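Side-chain contacts in hydrogenase maturation factor (Thermoanaerobacter tengcongensis, PDB 3VTH), which probably transfers the carbamoyl group of carbamoyl phosphate, at the expense of ATP, to the C-terminal thiol of HypE during [NiFe]-hydrogenase maturation: residues A[65-70]-A[78-83]; A[71-76]-A[277-282]; A[120-125]-A[313-318]; A[221-226]-A[309-314]. All blocks are in the same frame, centred on the assembly; numbering follows the deposited sequence.

Contact 1 lies wholly in the N-terminal acylphosphatase domain, holding helix 57-69 near the edge strand 76-85. The loop between them meets 277-282 of the YrdC-like (telomere recombination) domain in contact 2, its centre about 19 Å from that of contact 1. Contacts 3 and 4 share Ile313 and His314 of helix 312-320, with centres about 14 Å apart: 120-125 brings in the first zinc finger, while 221-226 is YrdC-like. Along the chain contact 1 closes before contacts 3 and 4 open, whereas contact 2 crosses all three. Arg281 of contact 2 touches Tyr315 and Pro309. Thus 277-282 and helix 312-320 receive the acylphosphatase loop and the first finger.

Contact 1 (A[65-70]-A[78-83]); sequences REIKEN and DEIQVR
Two torsions bring Lys68 and Ile80 together. Lys68 sets CG anti to its carbonyl carbon (chi1 -62°) and runs on as an extended chain, while Ile80 turns CD1 anti to its own CA (chi2 170°), so that the methyl leads toward the helix. CD1 of Ile80 meets CG of Lys68 at 3.7 Å, the two side chains crossing at a slant. The same methyl comes within 4.2 Å of CG2 of Ile67, a looser apolar touch on the more buried side. Only the aliphatic root of the lysine takes part; its NZ extends well past the methyl.

With the CA atoms of Lys68 and Ile80 8.5 Å apart, the touch between 65-70 and 78-83 rests on the end of one isoleucine. Side chains on the other surface of the strand form a polar row: NE2 of Gln81 donates to OE1 of Glu79 at 2.9 Å, from above the carboxylate plane, and NH1 of Arg83 donates to OE1 of Gln81 at 2.9 Å.

Strand 76-85 is the edge of a sheet ordered 4-1-3-2-5, as expected for the ferredoxin-like acylphosphatase fold, and a classic beta bulge at Asp78 and Glu79 faces Phe17 of its neighbour, strand 10-17. Ile67 continues the apolar layer inward, onto Ile16 of that strand and onto Phe25 and Ile32 of helix 25-35.

Contact 2 (A[71-76]-A[277-282]); sequences PPSLSV and LSQRRP. With PO4 (phosphate ion), chain L.
The flat amide of Gln279 meets Leu74 through its oxygen, CD2 of Leu74 lying 3.7 Å from OE1 of Gln279, with the side chains roughly perpendicular. Of the guanidinium groups beside it in sequence, that of Arg280 has a phosphate ion, probably from the crystallisation liquor, at its edge with phosphorus in plane; that of Arg281 turns back, with Leu277 O at its edge. The contact joins two type I beta turns, Pro72 to Ser75 of the acylphosphatase domain and Ser278 to Arg281 of the YrdC-like domain, the second overlapping an ST turn in which Ser278 OG accepts from Arg280 N.

A water completes the link, accepting from Ser73 OG at 2.8 Å and donating to Gln279 OE1. The other end of the amide points to the zinc finger: NE2 of Gln279 binds the carbonyls of Asn138 and Gly112, beside the zinc ligand Cys139, which fixes the rotation of the amide.

The Arg280 chain is extended from CG to NE (chi2 -175°), carrying its guanidinium out to the ion. It grips nearly straight, NE to phosphate O1 at 2.8 Å and NH2 to O3 at 2.9 Å, both at 165°. NH1 also donates to Gly386 O and NH2 to Gln390 OE1, and Tyr387 makes a cation-pi contact. A leucine here would probably leave the phosphate without both bonds, and Gly386 O and Gln390 OE1 without this donor.

Ser278 O is held from opposite faces of its plane, by Arg281 NE at 3.0 Å and Arg281 N at 2.9 Å.

Contact 3 (A[120-125]-A[313-318]); sequences ELKDPK and IHYLLM
Leu121 provides the better-packed, buried half of this contact, fitting against the side of helix 312-320 between Tyr315 and Leu316. With CG anti to the backbone N (chi1 -174°), its two methyls part: CD2 meets CB of Tyr315 at 4.1 Å, the side chains crossing at about a right angle, and CD1 meets CD2 of Leu316 at 4.3 Å. CD2 also lies 4.0 Å from CB of Pro312, one turn earlier on the same helix. All of this is apolar, with no direct hydrogen bond between the segments, and Leu121 and Leu316 are buried.

Lys122, by contrast, lies on the exposed side and makes the looser half. Its CE comes no nearer than 4.5 Å to CD1 of Tyr315, meeting the ring obliquely, and its chain bends at the end to bring NZ toward the helix. There a water accepts from NZ of Lys122 at 3.0 Å and donates to O of Tyr315 at 2.7 Å, so the ammonium reaches the helix backbone through solvent; its ion pair with Glu319 is long and weak.

The chain beyond is shaped locally, by an Asx turn in which OD2 of Asp123 accepts from Lys125 N at 3.0 Å. Glu120 looks the other way, in salt bridges to Arg177 and Arg178. Helix 115-121 starts within the metal site of Cys114, Cys117, Cys136 and Cys139, and the Leu121 side chain is about 9 Å from the zinc ion: the contact docks a four-cysteine HypF zinc finger onto the YrdC-like domain.

Contact 4 (A[221-226]-A[309-314]); sequences KGIGGF and PYAPIH
One water joins Tyr310, whose ring rests against Ile223, to the loop that carries that isoleucine: it lies 2.8 Å from Tyr310 OH and accepts from Gly224 N, also at 2.8 Å. The loop is the tip of a beta hairpin in the YrdC-like domain, between strands 218-221 and 226-229, and Gly222 N closes it on Gly225 O at 2.8 Å. The backbone of Gly225 (phi 156°) would jam a side chain against the preceding carbonyl, which explains glycine there.

Apart from this water the contact is apolar. CG1 of Ile223 sits at the edge of the tyrosine ring, in its plane, 3.8 Å from CE2, and the two side chains run alongside each other, pointing opposite ways. The same CG1 reaches CB of Ala311 at 4.3 Å; Ala311 is the N-cap residue of helix 312-320, so the hairpin tip packs at the start of that helix. The first torsion of Tyr310 (chi1 62°) sets the ring edge against Ile223 and its OH at the water. The His314 ring meets one face, the planes inclined at about 60°, and Arg385 adds a cation-pi contact. The tyrosine side chain is about 10 Å from the bound ATP analogue, and about 9 Å from the side chain of the magnesium ligand Ser329, near the nucleotide site but not in it.

The Lys221 side chain starts away from the helix; its NZ donates to Asn358 O and Arg360 O. The carbonyl O of Lys221 instead meets CD1 of Ile313 at 3.8 Å.

Contact 1 (A[65-70]-A[78-83])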
# COMPACT_ATOMS: atom_id res chain seq x y z
N ARG A 65 31.21 3.42 -14.84
CA ARG A 65 30.39 2.58 -15.71
C ARG A 65 29.87 1.34 -14.96
O ARG A 65 28.71 0.96 -15.14
CB ARG A 65 31.21 2.15 -16.93
CG ARG A 65 30.40 1.68 -18.12
CD ARG A 65 31.29 1.60 -19.39
NE ARG A 65 32.40 0.65 -19.23
CZ ARG A 65 33.70 0.96 -19.31
NH1 ARG A 65 34.11 2.20 -19.58
NH2 ARG A 65 34.60 -0.01 -19.15
N GLU A 66 30.71 0.73 -14.13
CA GLU A 66 30.26 -0.41 -13.31
C GLU A 66 29.14 -0.01 -12.35
O GLU A 66 28.16 -0.74 -12.21
CB GLU A 66 31.41 -1.06 -12.54
CG GLU A 66 31.98 -2.32 -13.20
CD GLU A 66 31.18 -3.57 -12.85
OE1 GLU A 66 31.20 -3.97 -11.67
OE2 GLU A 66 30.55 -4.15 -13.76
N ILE A 67 29.29 1.14 -11.71
CA ILE A 67 28.25 1.63 -10.82
C ILE A 67 26.94 1.84 -11.59
O ILE A 67 25.89 1.39 -11.14
CB ILE A 67 28.65 2.93 -10.10
CG1 ILE A 67 29.78 2.66 -9.11
CG2 ILE A 67 27.44 3.50 -9.36
CD1 ILE A 67 30.42 3.91 -8.53
N LYS A 68 27.02 2.51 -12.74
CA LYS A 68 25.84 2.79 -13.56
C LYS A 68 25.21 1.51 -14.11
O LYS A 68 23.99 1.40 -14.19
CB LYS A 68 26.17 3.78 -14.70
CG LYS A 68 26.65 5.16 -14.21
CD LYS A 68 27.09 6.06 -15.35
CE LYS A 68 27.13 7.53 -14.94
NZ LYS A 68 27.65 8.41 -16.03
N GLU A 69 26.05 0.54 -14.49
CA GLU A 69 25.58 -0.68 -15.18
C GLU A 69 25.08 -1.78 -14.26
O GLU A 69 24.08 -2.44 -14.58
CB GLU A 69 26.66 -1.24 -16.10
CG GLU A 69 26.65 -0.64 -17.49
CD GLU A 69 27.85 -1.05 -18.33
OE1 GLU A 69 28.53 -2.05 -17.99
OE2 GLU A 69 28.12 -0.35 -19.33
N ASN A 70 25.78 -2.05 -13.16
CA ASN A 70 25.25 -3.03 -12.20
C ASN A 70 25.38 -2.61 -10.76
O ASN A 70 26.19 -3.17 -10.01
CB ASN A 70 25.74 -4.46 -12.46
CG ASN A 70 27.22 -4.56 -12.53
OD1 ASN A 70 27.81 -4.41 -13.60
ND2 ASN A 70 27.84 -4.86 -11.39
N ASP A 78 18.70 7.56 -7.99
CA ASP A 78 18.02 8.64 -8.71
C ASP A 78 18.99 9.65 -9.35
O ASP A 78 18.65 10.33 -10.30
CB ASP A 78 17.04 9.37 -7.77
CG ASP A 78 15.94 8.45 -7.25
OD1 ASP A 78 15.33 7.73 -8.07
OD2 ASP A 78 15.70 8.45 -6.03
N GLU A 79 20.21 9.75 -8.80
CA GLU A 79 21.20 10.70 -9.33
C GLU A 79 22.63 10.32 -8.95
O GLU A 79 22.89 9.86 -7.81
CB GLU A 79 20.90 12.14 -8.86
CG GLU A 79 21.87 13.22 -9.43
CD GLU A 79 21.57 14.62 -8.91
OE1 GLU A 79 22.13 15.59 -9.47
OE2 GLU A 79 20.78 14.77 -7.94
N ILE A 80 23.53 10.51 -9.91
CA ILE A 80 24.97 10.34 -9.70
C ILE A 80 25.63 11.67 -10.09
O ILE A 80 25.43 12.15 -11.21
CB ILE A 80 25.55 9.18 -10.58
CG1 ILE A 80 24.97 7.83 -10.16
CG2 ILE A 80 27.09 9.15 -10.51
CD1 ILE A 80 25.30 6.67 -11.11
N GLN A 81 26.38 12.27 -9.18
CA GLN A 81 27.10 13.52 -9.49
C GLN A 81 28.58 13.22 -9.48
O GLN A 81 29.07 12.55 -8.57
CB GLN A 81 26.79 14.64 -8.48
CG GLN A 81 25.34 15.13 -8.47
CD GLN A 81 25.07 16.19 -7.40
OE1 GLN A 81 25.91 16.44 -6.52
NE2 GLN A 81 23.90 16.80 -7.48
N VAL A 82 29.29 13.70 -10.49
CA VAL A 82 30.72 13.45 -10.62
C VAL A 82 31.43 14.79 -10.79
O VAL A 82 31.05 15.58 -11.65
CB VAL A 82 31.00 12.52 -11.83
CG1 VAL A 82 32.52 12.34 -12.09
CG2 VAL A 82 30.30 11.17 -11.64
N ARG A 83 32.44 15.04 -9.96
CA ARG A 83 33.21 16.29 -10.00
C ARG A 83 34.70 15.99 -10.09
O ARG A 83 35.19 15.07 -9.44
CB ARG A 83 32.97 17.10 -8.72
CG ARG A 83 31.57 17.69 -8.53
CD ARG A 83 31.35 17.98 -7.03
NE ARG A 83 30.22 18.87 -6.75
CZ ARG A 83 29.00 18.48 -6.39
NH1 ARG A 83 28.70 17.19 -6.28
NH2 ARG A 83 28.06 19.39 -6.15

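Contact 2 (A[71-76]-A[277-282])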
# COMPACT_ATOMS: atom_id res chain seq x y z
N PRO A 71 24.57 -1.62 -10.37
CA PRO A 71 24.53 -1.19 -8.99
C PRO A 71 23.97 -2.31 -8.12
O PRO A 71 23.39 -3.27 -8.63
CB PRO A 71 23.57 0.00 -9.04
CG PRO A 71 22.66 -0.29 -10.14
CD PRO A 71 23.50 -0.99 -11.17
N PRO A 72 24.11 -2.19 -6.80
CA PRO A 72 23.59 -3.24 -5.92
C PRO A 72 22.10 -3.48 -6.16
O PRO A 72 21.37 -2.55 -6.54
CB PRO A 72 23.85 -2.68 -4.52
CG PRO A 72 25.08 -1.74 -4.73
CD PRO A 72 24.76 -1.10 -6.05
N SER A 73 21.67 -4.72 -5.93
CA SER A 73 20.32 -5.21 -6.21
C SER A 73 19.20 -4.40 -5.55
O SER A 73 18.11 -4.23 -6.13
CB SER A 73 20.22 -6.67 -5.75
OG SER A 73 18.93 -7.19 -6.00
N LEU A 74 19.44 -3.93 -4.33
CA LEU A 74 18.42 -3.19 -3.58
C LEU A 74 18.48 -1.68 -3.77
O LEU A 74 17.63 -0.96 -3.25
CB LEU A 74 18.50 -3.53 -2.09
CG LEU A 74 18.24 -4.97 -1.64
CD1 LEU A 74 18.28 -4.99 -0.09
CD2 LEU A 74 16.91 -5.53 -2.17
N SER A 75 19.50 -1.19 -4.47
CA SER A 75 19.64 0.24 -4.70
C SER A 75 18.53 0.76 -5.62
O SER A 75 18.03 0.04 -6.49
CB SER A 75 21.05 0.60 -5.25
OG SER A 75 21.19 0.26 -6.62
N VAL A 76 18.08 1.98 -5.38
CA VAL A 76 17.22 2.68 -6.31
C VAL A 76 17.89 4.05 -6.48
O VAL A 76 17.61 4.98 -5.73
CB VAL A 76 15.77 2.84 -5.79
CG1 VAL A 76 14.89 3.57 -6.83
CG2 VAL A 76 15.15 1.45 -5.42
N LEU A 277 6.79 -13.20 -6.21
CA LEU A 277 8.19 -13.57 -6.02
C LEU A 277 9.11 -12.39 -5.70
O LEU A 277 10.21 -12.60 -5.22
CB LEU A 277 8.73 -14.32 -7.25
CG LEU A 277 8.22 -15.76 -7.47
CD1 LEU A 277 8.53 -16.21 -8.89
CD2 LEU A 277 8.82 -16.76 -6.46
N SER A 278 8.67 -11.16 -5.97
CA SER A 278 9.47 -9.98 -5.64
C SER A 278 9.98 -10.05 -4.20
O SER A 278 9.26 -10.51 -3.32
CB SER A 278 8.63 -8.71 -5.78
OG SER A 278 9.38 -7.55 -5.43
N GLN A 279 11.20 -9.56 -3.95
CA GLN A 279 11.64 -9.42 -2.55
C GLN A 279 10.75 -8.47 -1.75
O GLN A 279 10.75 -8.49 -0.52
CB GLN A 279 13.09 -8.95 -2.47
CG GLN A 279 14.14 -10.04 -2.64
CD GLN A 279 15.53 -9.47 -2.49
OE1 GLN A 279 16.05 -8.87 -3.43
NE2 GLN A 279 16.11 -9.61 -1.31
N ARG A 280 9.95 -7.64 -2.43
CA ARG A 280 9.01 -6.80 -1.67
C ARG A 280 8.00 -7.70 -0.92
O ARG A 280 7.48 -7.31 0.13
CB ARG A 280 8.33 -5.79 -2.59
CG ARG A 280 9.29 -4.83 -3.34
CD ARG A 280 8.50 -3.78 -4.13
NE ARG A 280 9.35 -2.91 -4.96
CZ ARG A 280 9.92 -1.79 -4.54
NH1 ARG A 280 9.76 -1.38 -3.28
NH2 ARG A 280 10.67 -1.06 -5.39
N ARG A 281 7.76 -8.90 -1.46
CA ARG A 281 6.85 -9.90 -0.87
C ARG A 281 5.54 -9.32 -0.34
O ARG A 281 5.33 -9.31 0.88
CB ARG A 281 7.58 -10.69 0.25
CG ARG A 281 8.75 -11.57 -0.25
CD ARG A 281 8.23 -12.77 -1.02
NE ARG A 281 9.13 -13.24 -2.08
CZ ARG A 281 9.56 -14.50 -2.23
NH1 ARG A 281 9.21 -15.44 -1.35
NH2 ARG A 281 10.33 -14.82 -3.26
N PRO A 282 4.65 -8.84 -1.24
CA PRO A 282 3.33 -8.45 -0.79
C PRO A 282 2.35 -9.62 -0.80
O PRO A 282 2.63 -10.68 -1.39
CB PRO A 282 2.89 -7.47 -1.87
CG PRO A 282 3.45 -8.06 -3.12
CD PRO A 282 4.83 -8.55 -2.68
P PO4 L . 10.14 -2.97 -8.62
O1 PO4 L . 10.14 -3.91 -7.43
O2 PO4 L . 8.72 -2.79 -9.12
O3 PO4 L . 10.69 -1.61 -8.26
O4 PO4 L . 10.99 -3.59 -9.71
O HOH W 1 18.57 -8.58 -3.64

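Contact 3 (A[120-125]-A[313-318])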
# COMPACT_ATOMS: atom_id res chain seq x y z
N GLU A 120 22.08 -20.81 2.03
CA GLU A 120 22.81 -20.98 3.29
C GLU A 120 21.90 -21.52 4.41
O GLU A 120 22.27 -22.45 5.11
CB GLU A 120 23.50 -19.67 3.71
CG GLU A 120 24.70 -19.28 2.80
CD GLU A 120 25.26 -17.88 3.08
OE1 GLU A 120 26.23 -17.48 2.40
OE2 GLU A 120 24.73 -17.16 3.95
N LEU A 121 20.72 -20.92 4.56
CA LEU A 121 19.71 -21.39 5.52
C LEU A 121 19.42 -22.90 5.43
O LEU A 121 19.21 -23.56 6.45
CB LEU A 121 18.40 -20.61 5.33
CG LEU A 121 17.25 -20.84 6.31
CD1 LEU A 121 17.62 -20.36 7.69
CD2 LEU A 121 15.95 -20.12 5.82
N LYS A 122 19.38 -23.42 4.20
CA LYS A 122 19.00 -24.81 3.95
C LYS A 122 20.20 -25.76 3.80
O LYS A 122 20.03 -26.94 3.50
CB LYS A 122 18.11 -24.88 2.70
CG LYS A 122 16.75 -24.23 2.89
CD LYS A 122 15.97 -24.12 1.58
CE LYS A 122 14.56 -23.53 1.82
NZ LYS A 122 13.66 -24.47 2.59
N ASP A 123 21.40 -25.24 4.01
CA ASP A 123 22.63 -26.01 3.83
C ASP A 123 23.15 -26.55 5.17
O ASP A 123 23.74 -25.79 5.94
CB ASP A 123 23.70 -25.12 3.16
CG ASP A 123 25.02 -25.85 2.95
OD1 ASP A 123 25.98 -25.21 2.46
OD2 ASP A 123 25.12 -27.04 3.30
N PRO A 124 22.97 -27.86 5.44
CA PRO A 124 23.35 -28.46 6.74
C PRO A 124 24.82 -28.26 7.12
O PRO A 124 25.17 -28.39 8.30
CB PRO A 124 23.05 -29.96 6.55
CG PRO A 124 22.16 -30.05 5.37
CD PRO A 124 22.54 -28.90 4.48
N LYS A 125 25.67 -27.95 6.15
CA LYS A 125 27.09 -27.76 6.42
C LYS A 125 27.44 -26.31 6.77
O LYS A 125 28.52 -26.04 7.30
CB LYS A 125 27.93 -28.25 5.23
CG LYS A 125 27.85 -29.76 4.97
CD LYS A 125 28.73 -30.18 3.80
CE LYS A 125 28.66 -31.68 3.56
NZ LYS A 125 29.80 -32.17 2.72
N ILE A 313 12.09 -17.42 9.27
CA ILE A 313 11.17 -18.22 10.09
C ILE A 313 10.04 -18.88 9.28
O ILE A 313 9.56 -19.95 9.65
CB ILE A 313 10.57 -17.44 11.28
CG1 ILE A 313 9.88 -16.14 10.82
CG2 ILE A 313 11.66 -17.16 12.34
CD1 ILE A 313 8.83 -15.60 11.80
N HIS A 314 9.61 -18.23 8.19
CA HIS A 314 8.51 -18.78 7.37
C HIS A 314 8.99 -20.00 6.60
O HIS A 314 8.27 -21.00 6.52
CB HIS A 314 7.95 -17.76 6.37
CG HIS A 314 7.56 -16.46 6.98
ND1 HIS A 314 6.75 -16.37 8.09
CD2 HIS A 314 7.83 -15.19 6.61
CE1 HIS A 314 6.56 -15.10 8.40
NE2 HIS A 314 7.21 -14.36 7.52
N TYR A 315 10.18 -19.91 6.02
CA TYR A 315 10.76 -21.05 5.32
C TYR A 315 10.98 -22.23 6.25
O TYR A 315 10.76 -23.39 5.87
CB TYR A 315 12.08 -20.68 4.64
CG TYR A 315 11.93 -19.72 3.49
CD1 TYR A 315 11.65 -20.18 2.21
CD2 TYR A 315 12.11 -18.34 3.68
CE1 TYR A 315 11.52 -19.28 1.12
CE2 TYR A 315 11.98 -17.45 2.62
CZ TYR A 315 11.70 -17.93 1.34
OH TYR A 315 11.60 -17.04 0.31
N LEU A 316 11.42 -21.94 7.47
CA LEU A 316 11.60 -22.97 8.49
C LEU A 316 10.26 -23.62 8.86
O LEU A 316 10.13 -24.85 8.93
CB LEU A 316 12.29 -22.40 9.72
CG LEU A 316 13.77 -21.98 9.54
CD1 LEU A 316 14.28 -21.26 10.79
CD2 LEU A 316 14.66 -23.15 9.18
N LEU A 317 9.25 -22.79 9.10
CA LEU A 317 7.92 -23.28 9.45
C LEU A 317 7.34 -24.16 8.33
O LEU A 317 6.75 -25.20 8.61
CB LEU A 317 6.97 -22.11 9.77
CG LEU A 317 5.54 -22.47 10.25
CD1 LEU A 317 5.57 -23.44 11.48
CD2 LEU A 317 4.74 -21.20 10.56
N MET A 318 7.52 -23.72 7.08
CA MET A 318 7.03 -24.43 5.90
C MET A 318 7.57 -25.86 5.74
O MET A 318 6.86 -26.72 5.22
CB MET A 318 7.26 -23.61 4.62
CG MET A 318 6.34 -22.38 4.47
SD MET A 318 4.61 -22.89 4.45
CE MET A 318 3.76 -21.33 4.25
O HOH W 2 10.74 -24.02 3.23

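Contact 4 (A[221-226]-A[309-314])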
# COMPACT_ATOMS: atom_id res chain seq x y z
N LYS A 221 5.96 -13.05 15.87
CA LYS A 221 6.66 -11.77 15.66
C LYS A 221 7.39 -11.83 14.32
O LYS A 221 8.28 -12.66 14.13
CB LYS A 221 7.63 -11.44 16.80
CG LYS A 221 8.24 -10.04 16.69
CD LYS A 221 9.09 -9.71 17.91
CE LYS A 221 9.92 -8.44 17.69
NZ LYS A 221 10.69 -8.11 18.93
N GLY A 222 7.02 -10.94 13.41
CA GLY A 222 7.61 -10.93 12.08
C GLY A 222 8.38 -9.64 11.93
O GLY A 222 8.78 -9.02 12.92
N ILE A 223 8.51 -9.19 10.69
CA ILE A 223 9.37 -8.06 10.36
C ILE A 223 8.72 -6.76 10.83
O ILE A 223 9.35 -5.94 11.52
CB ILE A 223 9.62 -8.04 8.81
CG1 ILE A 223 10.42 -9.27 8.36
CG2 ILE A 223 10.31 -6.76 8.36
CD1 ILE A 223 11.79 -9.41 9.06
N GLY A 224 7.45 -6.59 10.46
CA GLY A 224 6.74 -5.33 10.68
C GLY A 224 5.85 -5.31 11.91
O GLY A 224 5.26 -4.28 12.25
N GLY A 225 5.73 -6.45 12.57
CA GLY A 225 4.92 -6.55 13.78
C GLY A 225 4.49 -7.98 13.96
O GLY A 225 5.05 -8.89 13.35
N PHE A 226 3.47 -8.19 14.79
CA PHE A 226 2.96 -9.52 15.06
C PHE A 226 1.84 -9.86 14.08
O PHE A 226 1.07 -8.97 13.70
CB PHE A 226 2.44 -9.61 16.51
CG PHE A 226 3.52 -9.80 17.52
CD1 PHE A 226 3.79 -11.06 18.04
CD2 PHE A 226 4.32 -8.72 17.92
CE1 PHE A 226 4.81 -11.25 18.95
CE2 PHE A 226 5.34 -8.90 18.85
CZ PHE A 226 5.58 -10.17 19.36
N PRO A 309 6.54 -16.86 1.59
CA PRO A 309 7.40 -16.61 2.75
C PRO A 309 8.27 -15.36 2.53
O PRO A 309 8.73 -15.13 1.39
CB PRO A 309 8.29 -17.85 2.79
CG PRO A 309 7.46 -18.93 2.20
CD PRO A 309 6.69 -18.24 1.08
N TYR A 310 8.49 -14.57 3.58
CA TYR A 310 9.32 -13.37 3.45
C TYR A 310 10.43 -13.24 4.48
O TYR A 310 11.33 -12.40 4.33
CB TYR A 310 8.47 -12.08 3.38
CG TYR A 310 7.61 -11.77 4.59
CD1 TYR A 310 6.27 -12.19 4.64
CD2 TYR A 310 8.12 -11.03 5.68
CE1 TYR A 310 5.47 -11.91 5.75
CE2 TYR A 310 7.32 -10.74 6.80
CZ TYR A 310 5.99 -11.17 6.82
OH TYR A 310 5.18 -10.91 7.90
N ALA A 311 10.39 -14.07 5.52
CA ALA A 311 11.43 -14.06 6.54
C ALA A 311 11.93 -15.50 6.71
O ALA A 311 11.20 -16.44 6.37
CB ALA A 311 10.91 -13.50 7.85
N PRO A 312 13.16 -15.68 7.22
CA PRO A 312 13.64 -17.06 7.39
C PRO A 312 12.73 -17.96 8.23
O PRO A 312 12.64 -19.16 7.94
CB PRO A 312 15.00 -16.89 8.06
CG PRO A 312 15.45 -15.54 7.56
CD PRO A 312 14.21 -14.70 7.58
N ILE A 313 12.09 -17.42 9.27
CA ILE A 313 11.17 -18.22 10.09
C ILE A 313 10.04 -18.88 9.28
O ILE A 313 9.56 -19.95 9.65
CB ILE A 313 10.57 -17.44 11.28
CG1 ILE A 313 9.88 -16.14 10.82
CG2 ILE A 313 11.66 -17.16 12.34
CD1 ILE A 313 8.83 -15.60 11.80
N HIS A 314 9.61 -18.23 8.19
CA HIS A 314 8.51 -18.78 7.37
C HIS A 314 8.99 -20.00 6.60
O HIS A 314 8.27 -21.00 6.52
CB HIS A 314 7.95 -17.76 6.37
CG HIS A 314 7.56 -16.46 6.98
ND1 HIS A 314 6.75 -16.37 8.09
CD2 HIS A 314 7.83 -15.19 6.61
CE1 HIS A 314 6.56 -15.10 8.40
NE2 HIS A 314 7.21 -14.36 7.52
O HOH W 3 5.93 -8.56 9.27